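Local structure of uncharacterized protein (Parabacteroides merdae, 4R7F) at residues 90-93 against 94-98; 228-231 against 232-236; 380-383 against 384-387. The protein is of unknown function, but is built from immunoglobulin-like beta-sandwich domains and is probably related to the plug protein of the type 9 secretion system. All blocks are in the same frame, centred on the assembly; numbering follows the deposited sequence. Where two conformers were deposited one is given.

Interaction 1. Residues 90-93 against 94-98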
ATOM      1  N   ILE A  90      31.364   3.146  14.927  1.00 49.48           N
ATOM      2  CA  ILE A  90      32.561   2.592  14.310  1.00 51.98           C
ATOM      3  C   ILE A  90      32.927   3.367  13.023  1.00 52.07           C
ATOM      4  O   ILE A  90      32.126   3.469  12.089  1.00 41.28           O
ATOM      5  CB  ILE A  90      32.324   1.114  13.904  1.00 59.13           C
ATOM      6  CG1 ILE A  90      31.780   0.286  15.081  1.00 79.17           C
ATOM      7  CG2 ILE A  90      33.616   0.497  13.375  1.00 69.11           C
ATOM      8  CD1 ILE A  90      30.819  -0.827  14.673  1.00 94.00           C
ATOM      9  N   GLY A  91      34.143   3.896  12.961  1.00 44.16           N
ATOM     10  CA  GLY A  91      34.666   4.472  11.728  1.00 48.13           C
ATOM     11  C   GLY A  91      34.049   5.781  11.255  1.00 53.56           C
ATOM     12  O   GLY A  91      33.972   6.020  10.062  1.00 46.43           O
ATOM     13  N   THR A  92      33.670   6.647  12.190  1.00 45.99           N
ATOM     14  CA  THR A  92      32.972   7.885  11.871  1.00 45.30           C
ATOM     15  C   THR A  92      33.690   9.062  12.470  1.00 44.88           C
ATOM     16  O   THR A  92      34.191   8.975  13.586  1.00 53.80           O
ATOM     17  CB  THR A  92      31.523   7.875  12.431  1.00 39.91           C
ATOM     18  OG1 THR A  92      31.523   7.849  13.881  1.00 34.93           O
ATOM     19  CG2 THR A  92      30.781   6.676  11.905  1.00 31.75           C
ATOM     20  N   THR A  93      33.696  10.187  11.756  1.00 46.50           N
ATOM     21  CA  THR A  93      34.264  11.426  12.286  1.00 42.61           C
ATOM     22  C   THR A  93      33.544  11.888  13.553  1.00 41.66           C
ATOM     23  O   THR A  93      34.154  12.247  14.556  1.00 46.33           O
ATOM     24  CB  THR A  93      34.231  12.526  11.228  1.00 45.37           C
ATOM     25  OG1 THR A  93      32.908  12.633  10.673  1.00 43.84           O
ATOM     26  CG2 THR A  93      35.236  12.171  10.113  1.00 44.78           C
ATOM     27  N   THR A  94      32.229  11.830  13.507  1.00 43.06           N
ATOM     28  CA  THR A  94      31.416  12.272  14.609  1.00 41.91           C
ATOM     29  C   THR A  94      31.198  11.021  15.462  1.00 48.32           C
ATOM     30  O   THR A  94      30.636  10.003  14.992  1.00 44.91           O
ATOM     31  CB  THR A  94      30.076  12.863  14.090  1.00 41.45           C
ATOM     32  OG1 THR A  94      30.336  13.915  13.164  1.00 35.50           O
ATOM     33  CG2 THR A  94      29.237  13.380  15.217  1.00 38.59           C
ATOM     34  N   GLN A  95      31.671  11.075  16.698  1.00 43.74           N
ATOM     35  CA  GLN A  95      31.522   9.944  17.591  1.00 50.37           C
ATOM     36  C   GLN A  95      30.189   9.992  18.331  1.00 45.50           C
ATOM     37  O   GLN A  95      29.702  11.056  18.731  1.00 39.37           O
ATOM     38  CB  GLN A  95      32.680   9.880  18.579  1.00 64.93           C
ATOM     39  CG  GLN A  95      33.935   9.279  17.971  1.00 81.08           C
ATOM     40  CD  GLN A  95      35.136   9.442  18.870  1.00102.75           C
ATOM     41  OE1 GLN A  95      35.006   9.831  20.030  1.00 93.33           O
ATOM     42  NE2 GLN A  95      36.315   9.154  18.338  1.00120.34           N
ATOM     43  N   TYR A  96      29.623   8.809  18.518  1.00 40.06           N
ATOM     44  CA  TYR A  96      28.373   8.639  19.212  1.00 39.84           C
ATOM     45  C   TYR A  96      28.199   7.196  19.669  1.00 39.31           C
ATOM     46  O   TYR A  96      28.895   6.278  19.192  1.00 46.54           O
ATOM     47  CB  TYR A  96      27.215   9.032  18.262  1.00 34.44           C
ATOM     48  CG  TYR A  96      27.085   8.169  17.048  1.00 30.31           C
ATOM     49  CD1 TYR A  96      26.337   7.012  17.085  1.00 34.09           C
ATOM     50  CD2 TYR A  96      27.699   8.511  15.845  1.00 33.71           C
ATOM     51  CE1 TYR A  96      26.193   6.199  15.960  1.00 36.36           C
ATOM     52  CE2 TYR A  96      27.560   7.709  14.717  1.00 33.64           C
ATOM     53  CZ  TYR A  96      26.798   6.538  14.780  1.00 33.76           C
ATOM     54  OH  TYR A  96      26.637   5.697  13.661  1.00 33.16           O
ATOM     55  N   SER A  97      27.247   6.998  20.578  1.00 41.26           N
ATOM     56  CA  SER A  97      26.768   5.658  20.912  1.00 48.13           C
ATOM     57  C   SER A  97      25.293   5.579  20.460  1.00 41.24           C
ATOM     58  O   SER A  97      24.584   6.555  20.470  1.00 43.00           O
ATOM     59  CB  SER A  97      26.927   5.338  22.416  1.00 47.07           C
ATOM     60  OG  SER A  97      28.105   5.895  22.989  1.00 50.57           O
ATOM     61  N   ASN A  98      24.869   4.400  20.046  1.00 39.13           N
ATOM     62  CA  ASN A  98      23.537   4.146  19.564  1.00 39.03           C
ATOM     63  C   ASN A  98      22.820   3.248  20.554  1.00 45.22           C
ATOM     64  O   ASN A  98      23.361   2.218  20.954  1.00 46.84           O
ATOM     65  CB  ASN A  98      23.634   3.441  18.213  1.00 44.12           C
ATOM     66  CG  ASN A  98      22.302   3.001  17.689  1.00 46.73           C
ATOM     67  OD1 ASN A  98      22.063   1.801  17.473  1.00 45.76           O
ATOM     68  ND2 ASN A  98      21.416   3.977  17.468  1.00 36.94           N
TER
HETATM   69  O   HOH W   1      33.249  13.357  17.570  1.00 42.18           O
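With chi1 at 65°, Thr-92 sets OG1 between its own backbone N and carbonyl carbon, which places the hydroxyl over the carbonyl of Thr-94, two residues on. Tyr-96 has nearly the same first torsion, 64°, and this brings its ring back along the chain until CE2 lies 4.1 Å from Thr-92 OG1, at an oblique approach to the ring.

The direct hydrogen bond between the segments runs from Thr-92 OG1 to Thr-94 O and is short, 2.6 Å. The hydroxyl does not sit in the amide plane of its acceptor: it comes from above the carbonyl, 47° out of the plane. The same Thr-92 hydroxyl has a second, weak hydrogen bond, with Ser-89 OG.

At the corner of the turn, Thr-93 and Thr-94 hold their hydroxyls 3.8 Å apart, OG1 to OG1, and each turns to a different outside acceptor. Thr-93 OG1 is bonded to the carboxylate of Asp-289, which also takes the backbone N-H of Thr-94, while Thr-94 OG1 pairs with the backbone O of Tyr-290. A water bridges Gln-95 N, from which it accepts at 2.9 Å, and Thr-93 O, to which it gives a weak bond. The Tyr-96 hydroxyl bonds to Ala-288 O, and its ring meets Tyr-290 edge-to-face.

This is the turn leading from strand 86-88 into strand 96-103 at the edge of the first domain's four-stranded sheet. Its threonines divide the work: Thr-92 braces the bend from within, whereas Thr-93 and Thr-94 satisfy their polar groups on residues 289-290, so the bend is bound to a distant part of the chain by one carboxylate, which takes a hydroxyl and a backbone N-H, and by one backbone carbonyl.

Interaction 2. Residues 228-231 against 232-236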
ATOM      1  N   GLU A 228      19.515  12.161  -0.327  1.00 37.91           N
ATOM      2  CA  GLU A 228      20.258  11.005   0.210  1.00 43.52           C
ATOM      3  C   GLU A 228      21.724  11.322   0.230  1.00 37.29           C
ATOM      4  O   GLU A 228      22.241  11.896  -0.725  1.00 35.03           O
ATOM      5  CB  GLU A 228      20.151   9.774  -0.682  1.00 46.01           C
ATOM      6  CG  GLU A 228      18.789   9.142  -0.845  1.00 73.13           C
ATOM      7  CD  GLU A 228      18.874   7.824  -1.607  1.00 80.96           C
ATOM      8  OE1 GLU A 228      19.979   7.235  -1.627  1.00 56.43           O
ATOM      9  OE2 GLU A 228      17.845   7.389  -2.187  1.00 91.70           O
ATOM     10  N   PHE A 229      22.406  10.901   1.286  1.00 37.04           N
ATOM     11  CA  PHE A 229      23.853  11.056   1.339  1.00 35.25           C
ATOM     12  C   PHE A 229      24.461   9.867   2.048  1.00 41.42           C
ATOM     13  O   PHE A 229      24.732   9.893   3.248  1.00 41.12           O
ATOM     14  CB  PHE A 229      24.287  12.394   1.944  1.00 37.46           C
ATOM     15  CG  PHE A 229      23.857  12.611   3.381  1.00 39.70           C
ATOM     16  CD1 PHE A 229      22.543  12.959   3.699  1.00 29.48           C
ATOM     17  CD2 PHE A 229      24.789  12.543   4.413  1.00 36.45           C
ATOM     18  CE1 PHE A 229      22.173  13.185   5.019  1.00 33.25           C
ATOM     19  CE2 PHE A 229      24.418  12.752   5.732  1.00 36.73           C
ATOM     20  CZ  PHE A 229      23.108  13.072   6.041  1.00 29.89           C
ATOM     21  N   LEU A 230      24.707   8.838   1.242  1.00 40.41           N
ATOM     22  CA  LEU A 230      25.161   7.554   1.708  1.00 45.52           C
ATOM     23  C   LEU A 230      26.679   7.434   1.779  1.00 43.81           C
ATOM     24  O   LEU A 230      27.192   6.488   2.381  1.00 46.08           O
ATOM     25  CB  LEU A 230      24.615   6.470   0.799  1.00 53.09           C
ATOM     26  CG  LEU A 230      23.111   6.430   0.593  1.00 57.34           C
ATOM     27  CD1 LEU A 230      22.765   5.212  -0.258  1.00 58.94           C
ATOM     28  CD2 LEU A 230      22.369   6.401   1.919  1.00 54.21           C
ATOM     29  N   SER A 231      27.394   8.383   1.178  1.00 51.15           N
ATOM     30  CA  SER A 231      28.832   8.505   1.412  1.00 55.33           C
ATOM     31  C   SER A 231      29.299   9.916   1.136  1.00 56.48           C
ATOM     32  O   SER A 231      28.530  10.733   0.607  1.00 52.90           O
ATOM     33  CB  SER A 231      29.621   7.531   0.524  1.00 66.10           C
ATOM     34  OG  SER A 231      29.835   8.069  -0.761  1.00 55.23           O
ATOM     35  N   ASN A 232      30.562  10.184   1.485  1.00 47.49           N
ATOM     36  CA  ASN A 232      31.232  11.430   1.083  1.00 55.06           C
ATOM     37  C   ASN A 232      31.944  11.422  -0.293  1.00 46.91           C
ATOM     38  O   ASN A 232      32.565  12.409  -0.657  1.00 49.75           O
ATOM     39  CB  ASN A 232      32.237  11.905   2.157  1.00 56.84           C
ATOM     40  CG  ASN A 232      33.254  10.848   2.550  1.00 52.59           C
ATOM     41  OD1 ASN A 232      33.645   9.995   1.769  1.00 65.09           O
ATOM     42  ND2 ASN A 232      33.670  10.903   3.786  1.00 65.51           N
ATOM     43  N   LYS A 233      31.854  10.331  -1.046  1.00 53.71           N
ATOM     44  CA  LYS A 233      32.685  10.165  -2.257  1.00 64.40           C
ATOM     45  C   LYS A 233      31.975  10.739  -3.466  1.00 58.87           C
ATOM     46  O   LYS A 233      32.568  11.471  -4.245  1.00 70.42           O
ATOM     47  CB  LYS A 233      33.034   8.687  -2.524  1.00 70.85           C
ATOM     48  CG  LYS A 233      33.555   7.889  -1.333  1.00 70.98           C
ATOM     49  CD  LYS A 233      35.022   8.139  -1.061  1.00 83.56           C
ATOM     50  CE  LYS A 233      35.439   7.607   0.304  1.00 93.47           C
ATOM     51  NZ  LYS A 233      36.445   8.513   0.929  1.00 93.10           N
ATOM     52  N   TYR A 234      30.705  10.392  -3.627  1.00 61.59           N
ATOM     53  CA  TYR A 234      29.897  10.942  -4.703  1.00 59.88           C
ATOM     54  C   TYR A 234      28.766  11.763  -4.118  1.00 54.60           C
ATOM     55  O   TYR A 234      28.457  11.668  -2.929  1.00 51.99           O
ATOM     56  CB  TYR A 234      29.335   9.825  -5.601  1.00 61.11           C
ATOM     57  CG  TYR A 234      28.445   8.844  -4.885  1.00 61.36           C
ATOM     58  CD1 TYR A 234      28.986   7.771  -4.185  1.00 74.41           C
ATOM     59  CD2 TYR A 234      27.052   8.980  -4.914  1.00 72.60           C
ATOM     60  CE1 TYR A 234      28.168   6.867  -3.518  1.00 85.32           C
ATOM     61  CE2 TYR A 234      26.225   8.081  -4.248  1.00 77.00           C
ATOM     62  CZ  TYR A 234      26.792   7.030  -3.550  1.00 77.49           C
ATOM     63  OH  TYR A 234      25.996   6.123  -2.900  1.00 83.94           O
ATOM     64  N   ASN A 235      28.148  12.556  -4.981  1.00 61.00           N
ATOM     65  CA  ASN A 235      26.993  13.353  -4.633  1.00 51.10           C
ATOM     66  C   ASN A 235      25.735  12.542  -4.808  1.00 46.12           C
ATOM     67  O   ASN A 235      25.413  12.145  -5.919  1.00 45.99           O
ATOM     68  CB  ASN A 235      26.937  14.580  -5.530  1.00 48.09           C
ATOM     69  CG  ASN A 235      28.094  15.526  -5.286  1.00 49.15           C
ATOM     70  OD1 ASN A 235      28.576  15.697  -4.161  1.00 58.54           O
ATOM     71  ND2 ASN A 235      28.534  16.162  -6.340  1.00 51.57           N
ATOM     72  N   GLY A 236      25.016  12.286  -3.721  1.00 47.30           N
ATOM     73  CA  GLY A 236      23.781  11.514  -3.810  1.00 39.64           C
ATOM     74  C   GLY A 236      22.623  12.338  -4.369  1.00 37.50           C
ATOM     75  O   GLY A 236      22.805  13.442  -4.880  1.00 39.54           O
TER
HETATM   76  O   HOH W   2      26.281  11.234  -1.309  1.00 47.59           O
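Ser-231 and Lys-233 make the direct hydrogen bond of this bend. The backbone N-H of Lys-233 points almost straight at Ser-231 OG, 3.0 Å away with an angle of 166° at the hydrogen. A chi1 of 84° turns the serine oxygen forward along the chain to receive it. Within the second half of the bend, the bent lysine chain brings NZ back to Asn-232 OD1, but that bond is weak.

Water carries the longer connection. One molecule donates to Ser-231 O at 3.0 Å and to Tyr-234 O at 2.7 Å, and accepts a weak bond from Gly-236 N, so three backbone groups share a single centre.

The remaining contacts are looser. Tyr-234 lays its CE1 3.4 Å from Ser-231 OG, obliquely to the ring, and its hydroxyl reaches Leu-230 CB at 4.0 Å; that hydroxyl also has a weak bond to Ser-279 OG. At the base of the loop the CA of Gly-236 makes a C-H...O contact of 3.5 Å with Glu-228 O.

The loop joins strand 225-228 to strand 239-245. Ser-231 OG accepts the N-H two residues ahead, an ST turn, while the water gathers the backbone polar groups facing it, consistent with a surface bend shaped more by polar bonds and a bound water than by apolar packing.

Interaction 3. Residues 380-383 against 384-387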
ATOM      1  N   TYR A 380     -11.927   5.272  23.782  1.00 28.09           N
ATOM      2  CA  TYR A 380     -13.239   4.942  24.340  1.00 31.66           C
ATOM      3  C   TYR A 380     -13.215   5.264  25.791  1.00 31.94           C
ATOM      4  O   TYR A 380     -12.323   4.782  26.509  1.00 34.78           O
ATOM      5  CB  TYR A 380     -13.537   3.451  24.186  1.00 29.68           C
ATOM      6  CG  TYR A 380     -14.736   2.906  24.964  1.00 29.07           C
ATOM      7  CD1 TYR A 380     -16.014   3.409  24.745  1.00 37.64           C
ATOM      8  CD2 TYR A 380     -14.619   1.800  25.804  1.00 28.65           C
ATOM      9  CE1 TYR A 380     -17.134   2.870  25.385  1.00 37.82           C
ATOM     10  CE2 TYR A 380     -15.737   1.253  26.468  1.00 28.72           C
ATOM     11  CZ  TYR A 380     -16.991   1.806  26.256  1.00 34.16           C
ATOM     12  OH  TYR A 380     -18.127   1.327  26.876  1.00 35.12           O
ATOM     13  N   ARG A 381     -14.190   6.074  26.220  1.00 37.69           N
ATOM     14  CA  ARG A 381     -14.344   6.394  27.636  1.00 36.66           C
ATOM     15  C   ARG A 381     -15.764   6.606  28.117  1.00 35.42           C
ATOM     16  O   ARG A 381     -16.296   7.721  28.081  1.00 36.59           O
ATOM     17  CB  ARG A 381     -13.522   7.589  27.993  1.00 35.53           C
ATOM     18  CG  ARG A 381     -13.417   7.721  29.488  1.00 42.96           C
ATOM     19  CD  ARG A 381     -12.250   8.560  29.833  1.00 47.14           C
ATOM     20  NE  ARG A 381     -12.329   8.955  31.210  1.00 51.30           N
ATOM     21  CZ  ARG A 381     -11.510   9.841  31.755  1.00 52.00           C
ATOM     22  NH1 ARG A 381     -10.530  10.391  31.036  1.00 42.31           N
ATOM     23  NH2 ARG A 381     -11.664  10.156  33.024  1.00 47.46           N
ATOM     24  N   PRO A 382     -16.380   5.532  28.602  1.00 34.44           N
ATOM     25  CA  PRO A 382     -17.757   5.631  29.115  1.00 42.87           C
ATOM     26  C   PRO A 382     -17.776   6.327  30.476  1.00 38.17           C
ATOM     27  O   PRO A 382     -16.725   6.431  31.099  1.00 28.30           O
ATOM     28  CB  PRO A 382     -18.169   4.162  29.257  1.00 45.53           C
ATOM     29  CG  PRO A 382     -16.888   3.455  29.613  1.00 39.51           C
ATOM     30  CD  PRO A 382     -15.765   4.227  28.903  1.00 37.77           C
HETATM   31  N   MSE A 383     -18.943   6.812  30.909  1.00 51.82           N
HETATM   32  CA  MSE A 383     -19.030   7.533  32.190  0.50 54.22           C
HETATM   33  C   MSE A 383     -18.466   6.661  33.293  1.00 46.65           C
HETATM   34  O   MSE A 383     -18.611   5.441  33.314  1.00 50.42           O
HETATM   35  CB  MSE A 383     -20.438   8.086  32.481  0.50 67.43           C
HETATM   36  CG  MSE A 383     -20.551   9.587  32.143  0.50 65.93           C
HETATM   37 SE   MSE A 383     -19.429  10.710  33.331  0.38 84.35          SE
HETATM   38  CE  MSE A 383     -20.046  10.086  35.101  0.50 83.10           C
ATOM     39  N   GLY A 384     -17.743   7.302  34.200  1.00 54.57           N
ATOM     40  CA  GLY A 384     -17.122   6.587  35.309  1.00 60.52           C
ATOM     41  C   GLY A 384     -15.798   5.883  35.029  1.00 68.92           C
ATOM     42  O   GLY A 384     -15.126   5.488  35.975  1.00 57.89           O
ATOM     43  N   ALA A 385     -15.397   5.710  33.762  1.00 52.28           N
ATOM     44  CA  ALA A 385     -14.094   5.065  33.467  1.00 44.12           C
ATOM     45  C   ALA A 385     -12.997   6.046  33.808  1.00 40.94           C
ATOM     46  O   ALA A 385     -13.212   7.258  33.734  1.00 36.01           O
ATOM     47  CB  ALA A 385     -13.993   4.641  32.005  1.00 46.84           C
ATOM     48  N   ARG A 386     -11.830   5.550  34.194  1.00 43.62           N
ATOM     49  CA  ARG A 386     -10.802   6.437  34.737  1.00 45.73           C
ATOM     50  C   ARG A 386      -9.807   6.926  33.679  1.00 46.83           C
ATOM     51  O   ARG A 386      -8.942   7.765  33.972  1.00 45.84           O
ATOM     52  CB  ARG A 386     -10.068   5.732  35.880  1.00 55.53           C
ATOM     53  CG  ARG A 386     -10.967   5.341  37.042  1.00 63.32           C
ATOM     54  CD  ARG A 386     -10.268   4.454  38.077  1.00 60.23           C
ATOM     55  NE  ARG A 386      -8.847   4.766  38.340  1.00 52.86           N
ATOM     56  CZ  ARG A 386      -8.410   5.859  38.963  1.00 51.39           C
ATOM     57  NH1 ARG A 386      -9.263   6.795  39.344  1.00 59.85           N
ATOM     58  NH2 ARG A 386      -7.110   6.041  39.196  1.00 47.35           N
ATOM     59  N   TYR A 387      -9.911   6.392  32.459  1.00 40.99           N
ATOM     60  CA  TYR A 387      -8.907   6.625  31.408  1.00 32.74           C
ATOM     61  C   TYR A 387      -9.447   6.277  30.023  1.00 40.16           C
ATOM     62  O   TYR A 387     -10.464   5.589  29.888  1.00 45.92           O
ATOM     63  CB  TYR A 387      -7.613   5.851  31.678  1.00 31.07           C
ATOM     64  CG  TYR A 387      -7.705   4.376  31.395  1.00 34.62           C
ATOM     65  CD1 TYR A 387      -8.403   3.521  32.258  1.00 43.53           C
ATOM     66  CD2 TYR A 387      -7.143   3.833  30.243  1.00 34.16           C
ATOM     67  CE1 TYR A 387      -8.534   2.158  31.980  1.00 47.53           C
ATOM     68  CE2 TYR A 387      -7.252   2.466  29.963  1.00 38.69           C
ATOM     69  CZ  TYR A 387      -7.940   1.632  30.835  1.00 35.65           C
ATOM     70  OH  TYR A 387      -8.035   0.282  30.576  1.00 34.01           O
TER
HETATM   71  O   HOH W   3     -12.314   3.610  29.023  1.00 41.44           O
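Arg-381 reaches across to the returning chain with CG anti to the backbone N, chi1 -167°, and stays extended from there to NE. Its CB is 4.1 Å from Tyr-387 O. CG lies 4.0 Å from Ala-385 CB, and CD passes 3.5 Å from Tyr-387 O. At NE the contact becomes polar: the N-H bonds to Ala-385 O over 3.2 Å, approaching from well above the carbonyl plane and bent to 139° at the hydrogen. NH2 adds a weak bond to the same oxygen, which sits near the edge of the guanidinium. Over one face of that group, offset toward the rim, lie Arg-386 C and Tyr-387 N. The arginine therefore runs beside the peptide backbone, with one bent bond from NE and a weak second one from NH2.

Next to it the chain reverses. Ala-385 N donates to Pro-382 O at 3.1 Å, and the Ala-385 methyl packs on the proline ring at CD, whose opposite neighbour is the Tyr-380 ring with CD over its centre. Nearer the strands, a water donates to both Tyr-380 O and Tyr-387 O. Arg-386 turns outward to a salt bridge with Glu-73.

Residues 382-385 form a type II beta turn, with Gly-384 at its third position at a positive phi of 82°, and the backbone bonding of Tyr-380 with Arg-389 is consistent with the loop of a beta hairpin between strands 373-380 and 389-397.

From the N terminus, interaction 1 comes first, closing the turn between strands 86-88 and 96-103 and fastening it to residues 285-290. Interaction 2 follows, bending the loop between strands 225-228 and 239-245, which bonds by backbone to Ser-279 and Gly-342 and packs on strands 248-253 and 290-298; Tyr-290, a partner of interaction 1, begins the latter. Interaction 3 closes the loop between strands 373-380 and 389-397. The three are in series and none nests in or crosses another. Interactions 1 and 2 lie on the same side of the chain's centre, their centres about 18 Å apart; interaction 3 is on the opposite side, where its loop meets residues of the 59-73 and 180-182 regions.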